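Side-chain contacts in ESX-1 secretion-associated protein EspB (Mycobacterium marinum, PDB 7P0Z), which is secreted through the mycobacterial ESX-1 system and assembles into a seven-subunit, channel-like oligomer that probably serves protein transport: residues A215-Q218 with L219-R222; T137-T140 with K141-G145; S150-N153 with F154-W158. All coordinates share one frame; numbering follows the deposited sequence.

Contact 1 (A215-Q218 with L219-R222); sequences AQLQ and LWAR
L217 and W220 meet one turn apart on helix 181-224: the methyl CD1 of L217 comes obliquely against the benzo part of the indole, 4.0 Å from W220 CE3. Both side chains leave the backbone with CG anti to N (chi1 -174° for L217, 171° for W220), which puts them beside their carbonyl carbons, where a single leucine branch can meet the indole. The closed side of the contact is where L217, Q218 and A221 are buried. L217 and A221 pack against Y265 of helix 244-268, and A221 CB sits 3.4 Å from L217 O, the same oxygen that takes the hydrogen bond of A221 N. The amide of Q218 is engaged at both ends outside the segment, OE1 with Y265 OH and NE2 with Q147 OE1, which should fix its rotation.

The other side is much looser. L219 folds back instead of reaching on, with CG beside its backbone N (chi1 -66°), and this places L219 CG 3.6 Å from A215 O. From there CD1 only brushes the bent chain of Q216, at 4.1 Å from its OE1. Both residues are partly exposed and form the part that faces the second subunit, Q216 packing on S263 and L219 on E259 of that copy of the protein.

Under the side chains the backbone is regular alpha helix. L219 N donates to A215 O at 3.1 Å, W220 N to Q216 O at 2.9 Å, and A221 N and R222 N carry the ladder on. With the backbone paired in this way, what the side chains add across these turns is weak, one leucine-indole contact and a brush between L219 and Q216, while the strongest side-chain hydrogen bonds are spent on tying Q218 to other parts of the fold.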
# COMPACT_ATOMS: atom_id res chain seq x y z
N ALA A 215 15.63 1.85 -27.14
CA ALA A 215 15.32 1.85 -28.57
C ALA A 215 13.92 2.38 -28.85
O ALA A 215 13.71 3.19 -29.76
CB ALA A 215 15.50 0.44 -29.13
N GLN A 216 12.94 1.94 -28.07
CA GLN A 216 11.59 2.43 -28.30
C GLN A 216 11.48 3.91 -27.99
O GLN A 216 10.71 4.63 -28.64
CB GLN A 216 10.58 1.65 -27.49
CG GLN A 216 10.54 0.25 -27.93
CD GLN A 216 10.43 0.14 -29.42
OE1 GLN A 216 11.37 -0.25 -30.10
NE2 GLN A 216 9.27 0.49 -29.96
N LEU A 217 12.21 4.39 -27.00
CA LEU A 217 12.22 5.81 -26.70
C LEU A 217 12.78 6.60 -27.86
O LEU A 217 12.27 7.67 -28.19
CB LEU A 217 13.04 6.08 -25.45
CG LEU A 217 12.99 7.53 -24.98
CD1 LEU A 217 11.58 7.93 -24.57
CD2 LEU A 217 13.98 7.79 -23.87
N GLN A 218 13.83 6.10 -28.48
CA GLN A 218 14.38 6.79 -29.64
C GLN A 218 13.36 6.88 -30.76
O GLN A 218 13.20 7.94 -31.37
CB GLN A 218 15.64 6.08 -30.11
CG GLN A 218 16.32 6.77 -31.27
CD GLN A 218 16.84 8.15 -30.89
OE1 GLN A 218 17.10 8.43 -29.73
NE2 GLN A 218 17.02 8.99 -31.88
N LEU A 219 12.64 5.80 -31.03
CA LEU A 219 11.62 5.87 -32.06
C LEU A 219 10.52 6.85 -31.70
O LEU A 219 10.07 7.63 -32.54
CB LEU A 219 11.04 4.49 -32.32
CG LEU A 219 12.04 3.52 -32.92
CD1 LEU A 219 11.34 2.27 -33.33
CD2 LEU A 219 12.75 4.15 -34.07
N TRP A 220 10.06 6.80 -30.46
CA TRP A 220 8.97 7.67 -30.04
C TRP A 220 9.36 9.13 -30.17
O TRP A 220 8.56 9.96 -30.62
CB TRP A 220 8.61 7.34 -28.60
CG TRP A 220 7.68 8.26 -28.01
CD1 TRP A 220 6.35 8.16 -28.00
CD2 TRP A 220 8.01 9.44 -27.30
NE1 TRP A 220 5.80 9.21 -27.34
CE2 TRP A 220 6.81 10.02 -26.90
CE3 TRP A 220 9.20 10.08 -26.97
CZ2 TRP A 220 6.76 11.20 -26.19
CZ3 TRP A 220 9.15 11.24 -26.28
CH2 TRP A 220 7.94 11.79 -25.90
N ALA A 221 10.57 9.45 -29.78
CA ALA A 221 11.03 10.82 -29.88
C ALA A 221 11.21 11.23 -31.32
O ALA A 221 11.00 12.39 -31.67
CB ALA A 221 12.35 10.98 -29.13
N ARG A 222 11.61 10.30 -32.17
CA ARG A 222 11.87 10.69 -33.54
C ARG A 222 10.58 10.97 -34.28
O ARG A 222 10.54 11.85 -35.14
CB ARG A 222 12.66 9.62 -34.24
CG ARG A 222 13.23 10.12 -35.46
CD ARG A 222 14.06 9.10 -36.12
NE ARG A 222 14.57 9.60 -37.37
CZ ARG A 222 15.64 10.36 -37.42
NH1 ARG A 222 16.22 10.69 -36.28
NH2 ARG A 222 16.10 10.82 -38.57

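Contact 2 (T137-T140 with K141-G145); sequences TAAT and KLESG
T137 and K141 run side by side along the surface of helix 133-143, pointing the same way, and the aliphatic contact between them is the first kind to note. T137 CG2 touches K141 CE at 4.0 Å. The lysine starts with CG beside its backbone N and stays extended as far as CE, which lays its methylenes along the T137 carbonyl before the chain bends at the last torsion (chi4 -23°). K141 CB is 3.6 Å from T137 O, with CG and CD following at slightly longer range. On the buried side L142 CB packs 3.4 Å from A138 O. A138 reaches helix 244-268 there, and A139 reaches I231 of helix 228-237.

The polar ends of E143 and T137 find their partners outside the two segments. E143 CG lies 3.3 Å from A139 O, and the extended rest of the chain carries the carboxylate to the backbone N of L228, which hydrogen-bonds to OE2. The other oxygen, OE1, makes a long, weak ion pair with R222. T137 OG1 bonds back along the helix, to T133 O.

Backbone hydrogen bonds make up the third kind. K141 N to T137 O is nearly straight, 3.0 Å with an N-H...O angle of 173°, and L142 N bonds to A138 O slightly less straight. At E143 the pattern changes: its N-H bonds to A139 O and also, weakly, to T140 O at 3.4 Å. S144 N then bonds to K141 O at 3.1 Å, one residue closer than in the alpha pattern. Such tightening from i to i+4 towards i to i+3 bonds is characteristic of the C-terminal turn of an alpha helix, here leading into the loop before helix 149-166.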
# COMPACT_ATOMS: atom_id res chain seq x y z
N THR A 137 19.68 22.52 -33.30
CA THR A 137 20.56 21.72 -32.46
C THR A 137 19.83 20.48 -31.95
O THR A 137 20.35 19.36 -32.05
CB THR A 137 21.07 22.55 -31.30
OG1 THR A 137 21.50 23.82 -31.80
CG2 THR A 137 22.22 21.88 -30.65
N ALA A 138 18.64 20.68 -31.40
CA ALA A 138 17.88 19.56 -30.89
C ALA A 138 17.64 18.52 -31.97
O ALA A 138 17.87 17.33 -31.76
CB ALA A 138 16.55 20.05 -30.33
N ALA A 139 17.20 18.96 -33.14
CA ALA A 139 16.92 18.01 -34.21
C ALA A 139 18.19 17.33 -34.69
O ALA A 139 18.18 16.12 -34.95
CB ALA A 139 16.24 18.72 -35.37
N THR A 140 19.28 18.07 -34.83
CA THR A 140 20.49 17.46 -35.34
C THR A 140 20.97 16.37 -34.41
O THR A 140 21.36 15.29 -34.86
CB THR A 140 21.57 18.51 -35.50
OG1 THR A 140 20.98 19.67 -36.08
CG2 THR A 140 22.61 18.01 -36.42
N LYS A 141 20.94 16.63 -33.11
CA LYS A 141 21.29 15.60 -32.15
C LYS A 141 20.34 14.42 -32.24
O LYS A 141 20.76 13.27 -32.33
CB LYS A 141 21.29 16.18 -30.75
CG LYS A 141 22.55 16.85 -30.40
CD LYS A 141 22.44 17.47 -29.05
CE LYS A 141 23.50 18.51 -28.90
NZ LYS A 141 24.57 18.18 -29.83
N LEU A 142 19.04 14.69 -32.26
CA LEU A 142 18.07 13.61 -32.26
C LEU A 142 18.21 12.70 -33.46
O LEU A 142 17.89 11.52 -33.38
CB LEU A 142 16.67 14.19 -32.20
CG LEU A 142 15.60 13.12 -32.06
CD1 LEU A 142 15.69 12.46 -30.68
CD2 LEU A 142 14.25 13.73 -32.28
N GLU A 143 18.64 13.21 -34.59
CA GLU A 143 18.72 12.36 -35.76
C GLU A 143 20.10 11.81 -36.01
O GLU A 143 20.30 11.11 -37.00
CB GLU A 143 18.24 13.12 -36.99
CG GLU A 143 16.88 13.72 -36.80
CD GLU A 143 16.46 14.60 -37.94
OE1 GLU A 143 17.13 14.57 -39.00
OE2 GLU A 143 15.46 15.33 -37.79
N SER A 144 21.04 12.09 -35.14
CA SER A 144 22.35 11.51 -35.26
C SER A 144 22.36 10.12 -34.62
O SER A 144 21.33 9.59 -34.21
CB SER A 144 23.38 12.42 -34.62
OG SER A 144 24.66 11.89 -34.77
N GLY A 145 23.53 9.52 -34.54
CA GLY A 145 23.65 8.22 -33.93
C GLY A 145 23.12 7.14 -34.83
O GLY A 145 22.81 7.35 -36.00

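Contact 3 (S150-N153 with F154-W158); sequences SMVN and FADGW
D156 folds back over the carbonyl of V152, one turn earlier on helix 149-166. With its CG beside the backbone N (chi1 -73°), the carboxylate is brought down so that D156 CG lies 3.3 Å from V152 O. Both D156 oxygens and the carbonyl are acceptors, so closeness alone makes no bond here; the carbonyl takes its hydrogen from D156 N, at 2.9 Å. V152 points the same way as the aspartate and lies alongside it. Its CG1 is the branch turned to the carboxylate, 4.1 Å from D156 OD2.

F154 takes a different conformation, with CG anti to N (chi1 -178°). Its CB makes the closest approach to the preceding turn, 3.3 Å from S150 O and 3.4 Å from M151 O, and M151 O also lies obliquely by the ring. One face of the phenyl ring then receives the indole of the next turn edge-on: W158 CD1 stands 3.4 Å above the centre of the ring plane. On the same carbonyl ladder A155 CB is 3.5 Å from M151 O, and G157 N donates to N153 O. S150 OG is held outside these turns, by D146 OD2 and Q36 N.

M151, F154 and W158 face the interior between two long helices of the same chain: M214, A211 and L207 of helix 181-224 pack against them, and so do L51, A55 and V58 of helix 42-81, which puts helix 149-166 firmly within an all-helical bundle.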
# COMPACT_ATOMS: atom_id res chain seq x y z
N SER A 150 22.33 -0.70 -32.23
CA SER A 150 23.23 -1.37 -31.32
C SER A 150 22.55 -1.65 -29.99
O SER A 150 22.89 -2.63 -29.32
CB SER A 150 24.50 -0.55 -31.11
OG SER A 150 24.22 0.59 -30.35
N MET A 151 21.58 -0.84 -29.61
CA MET A 151 20.77 -1.17 -28.45
C MET A 151 20.00 -2.45 -28.66
O MET A 151 19.87 -3.26 -27.74
CB MET A 151 19.80 -0.05 -28.13
CG MET A 151 20.47 1.14 -27.58
SD MET A 151 20.46 1.15 -25.80
CE MET A 151 21.64 2.45 -25.50
N VAL A 152 19.47 -2.65 -29.85
CA VAL A 152 18.71 -3.86 -30.11
C VAL A 152 19.62 -5.07 -30.15
O VAL A 152 19.27 -6.14 -29.66
CB VAL A 152 17.89 -3.70 -31.40
CG1 VAL A 152 17.13 -4.94 -31.69
CG2 VAL A 152 16.94 -2.56 -31.24
N ASN A 153 20.82 -4.93 -30.72
CA ASN A 153 21.76 -6.04 -30.68
C ASN A 153 22.14 -6.38 -29.25
O ASN A 153 22.19 -7.56 -28.87
CB ASN A 153 23.01 -5.72 -31.50
CG ASN A 153 22.70 -5.47 -32.94
OD1 ASN A 153 21.71 -5.96 -33.48
ND2 ASN A 153 23.54 -4.69 -33.59
N PHE A 154 22.41 -5.36 -28.44
CA PHE A 154 22.69 -5.54 -27.03
C PHE A 154 21.57 -6.29 -26.33
O PHE A 154 21.80 -7.25 -25.59
CB PHE A 154 22.89 -4.16 -26.42
CG PHE A 154 23.24 -4.16 -24.98
CD1 PHE A 154 24.55 -4.24 -24.57
CD2 PHE A 154 22.27 -4.04 -24.02
CE1 PHE A 154 24.87 -4.22 -23.25
CE2 PHE A 154 22.58 -4.02 -22.70
CZ PHE A 154 23.89 -4.11 -22.31
N ALA A 155 20.34 -5.86 -26.56
CA ALA A 155 19.20 -6.48 -25.90
C ALA A 155 19.03 -7.92 -26.33
O ALA A 155 18.70 -8.78 -25.52
CB ALA A 155 17.93 -5.69 -26.18
N ASP A 156 19.23 -8.21 -27.61
CA ASP A 156 19.12 -9.58 -28.07
C ASP A 156 20.14 -10.46 -27.39
O ASP A 156 19.83 -11.55 -26.93
CB ASP A 156 19.30 -9.66 -29.58
CG ASP A 156 18.12 -9.12 -30.32
OD1 ASP A 156 17.05 -8.98 -29.71
OD2 ASP A 156 18.27 -8.83 -31.52
N GLY A 157 21.39 -9.99 -27.33
CA GLY A 157 22.41 -10.77 -26.67
C GLY A 157 22.08 -11.05 -25.22
O GLY A 157 22.22 -12.17 -24.75
N TRP A 158 21.58 -10.04 -24.52
CA TRP A 158 21.31 -10.27 -23.11
C TRP A 158 20.06 -11.11 -22.88
O TRP A 158 20.00 -11.85 -21.91
CB TRP A 158 21.25 -8.94 -22.37
CG TRP A 158 22.62 -8.45 -22.10
CD1 TRP A 158 23.27 -7.46 -22.74
CD2 TRP A 158 23.54 -8.98 -21.15
NE1 TRP A 158 24.53 -7.32 -22.24
CE2 TRP A 158 24.72 -8.24 -21.26
CE3 TRP A 158 23.47 -10.01 -20.21
CZ2 TRP A 158 25.82 -8.49 -20.47
CZ3 TRP A 158 24.56 -10.25 -19.43
CH2 TRP A 158 25.72 -9.49 -19.56

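How the contacts relate
Each contact is local to one helix, 181-224 for contact 1, 133-143 for contact 2 and 149-166 for contact 3, so they differ mainly in what covers them. Contact 3 lies nearest the chain's centre, about 9 Å from it between centres, and buries aromatics and a methionine. Contact 2, about 26 Å out, mixes buried alanines and a leucine with exposed threonines and serine at a helix end. Contact 1 has four buried residues and none fully exposed, and is the one touched by another subunit. It also joins the others: Q218 NE2 bonds weakly to L142 O of contact 2, and A215 CB packs on V152 CG2 of contact 3. Contacts 2 and 3 do not touch.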